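Local coordinates for MoaD/ThiS family protein (Mycobacterium tuberculosis, PDB 6JBZ) that probably acts as a small ubiquitin-like sulfur carrier in molybdenum cofactor biosynthesis, as other MoaD proteins do, at residues D51-L54 with A55-S59. Residues are numbered along the deposited sequence; the frame is centred on the assembly and turned at random.
Sequences DVRL and ATVLS
Val57 lays its CG2 methyl over the guanidinium of Arg53, one turn back along the short helix 52-58. The methyl sits above the centre of the flat group, with CG2 of Val57 3.5 Å from CZ of Arg53. The arginine gets there by setting CG anti to its own N (chi1 162°) and then bending at chi2, which brings the guanidinium back alongside Val57. Next round the cylinder, the side chains of Leu54 and Leu58 pass at a slant: CD1 of Leu54 lies 3.8 Å from CG of Leu58, while CD2 of Leu54 meets CD1 of Leu58 at 4.0 Å. Beneath these pairs run the helical backbone bonds, from Val57 N to Arg53 O at 3.2 Å and from Leu58 N to Leu54 O at 2.7 Å. Val52 O is shared: Thr56 OG1 donates to it at 3.2 Å, its torsion placing the hydroxyl beside the backbone N (chi1 -57°), and Thr56 N adds a weak bond. At the start of the helix Asp51 is the N-cap; its OD2 takes Leu54 N at 3.2 Å, the donor standing 40° out of the carboxylate plane. At the other end Ser59 leaves helical geometry, and its OG reaches back to Thr56 O at 3.3 Å. Outside the turn, Val57 leans on Ala20 and Ala21 of helix 19-25, and Leu58 on Leu47 and Ser48 of helix 40-50, placing this helix against two others of the ubiquitin-like fold. Chemically, the carboxylate at the N-cap probably interacts favourably with the helix dipole, while the methyl covers one face of the guanidinium of Arg53, whose NH2 hydrogen-bonds to the backbone of another protein chain in the assembly.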
loop_
_atom_site.group_PDB
_atom_site.type_symbol
_atom_site.label_atom_id
_atom_site.label_comp_id
_atom_site.label_asym_id
_atom_site.label_seq_id
_atom_site.Cartn_x
_atom_site.Cartn_y
_atom_site.Cartn_z
ATOM N N ASP B 51 -37.000 13.374 22.069
ATOM C CA ASP B 51 -36.757 11.989 21.763
ATOM C C ASP B 51 -35.552 11.388 22.428
ATOM O O ASP B 51 -34.473 11.803 22.175
ATOM C CB ASP B 51 -36.574 11.841 20.269
ATOM C CG ASP B 51 -36.759 10.447 19.813
ATOM O OD1 ASP B 51 -37.753 9.857 20.182
ATOM O OD2 ASP B 51 -35.923 9.925 19.103
ATOM N N VAL B 52 -35.727 10.318 23.166
ATOM C CA VAL B 52 -34.619 9.683 23.848
ATOM C C VAL B 52 -33.518 9.129 22.957
ATOM O O VAL B 52 -32.376 9.282 23.275
ATOM C CB VAL B 52 -35.140 8.549 24.717
ATOM C CG1 VAL B 52 -34.042 7.841 25.445
ATOM C CG2 VAL B 52 -36.113 9.080 25.709
ATOM N N ARG B 53 -33.860 8.455 21.873
ATOM C CA ARG B 53 -32.885 7.965 20.921
ATOM C C ARG B 53 -32.133 9.052 20.209
ATOM O O ARG B 53 -30.962 8.954 20.016
ATOM C CB ARG B 53 -33.539 7.023 19.920
ATOM C CG ARG B 53 -32.779 6.768 18.626
ATOM C CD ARG B 53 -31.523 5.949 18.836
ATOM N NE ARG B 53 -30.769 5.708 17.617
ATOM C CZ ARG B 53 -29.457 5.504 17.578
ATOM N NH1 ARG B 53 -28.748 5.527 18.690
ATOM N NH2 ARG B 53 -28.855 5.289 16.419
ATOM N N LEU B 54 -32.827 10.092 19.814
ATOM C CA LEU B 54 -32.209 11.180 19.120
ATOM C C LEU B 54 -31.210 11.907 19.977
ATOM O O LEU B 54 -30.223 12.375 19.500
ATOM C CB LEU B 54 -33.242 12.122 18.555
ATOM C CG LEU B 54 -32.728 13.429 18.009
ATOM C CD1 LEU B 54 -31.984 13.273 16.718
ATOM C CD2 LEU B 54 -33.809 14.434 17.859
ATOM N N ALA B 55 -31.518 12.029 21.248
ATOM C CA ALA B 55 -30.652 12.637 22.204
ATOM C C ALA B 55 -29.339 11.903 22.317
ATOM O O ALA B 55 -28.312 12.504 22.363
ATOM C CB ALA B 55 -31.342 12.627 23.533
ATOM N N THR B 56 -29.383 10.589 22.338
ATOM C CA THR B 56 -28.203 9.780 22.401
ATOM C C THR B 56 -27.319 9.964 21.201
ATOM O O THR B 56 -26.136 10.107 21.320
ATOM C CB THR B 56 -28.589 8.322 22.472
ATOM O OG1 THR B 56 -29.428 8.121 23.592
ATOM C CG2 THR B 56 -27.414 7.502 22.644
ATOM N N VAL B 57 -27.905 9.984 20.032
ATOM C CA VAL B 57 -27.171 10.406 18.857
ATOM C C VAL B 57 -26.660 11.841 18.971
ATOM O O VAL B 57 -25.463 12.078 18.855
ATOM C CB VAL B 57 -28.023 10.309 17.600
ATOM C CG1 VAL B 57 -27.240 10.808 16.415
ATOM C CG2 VAL B 57 -28.499 8.895 17.389
ATOM N N LEU B 58 -27.568 12.792 19.190
ATOM C CA LEU B 58 -27.228 14.218 19.253
ATOM C C LEU B 58 -26.039 14.526 20.145
ATOM O O LEU B 58 -25.336 15.491 19.906
ATOM C CB LEU B 58 -28.415 15.040 19.741
ATOM C CG LEU B 58 -29.497 15.345 18.718
ATOM C CD1 LEU B 58 -30.519 16.287 19.311
ATOM C CD2 LEU B 58 -28.849 15.938 17.503
ATOM N N SER B 59 -25.797 13.700 21.155
ATOM C CA SER B 59 -24.744 14.002 22.112
ATOM C C SER B 59 -23.346 13.570 21.678
ATOM O O SER B 59 -22.423 13.583 22.486
ATOM C CB SER B 59 -25.063 13.357 23.457
ATOM O OG SER B 59 -24.615 12.027 23.473
#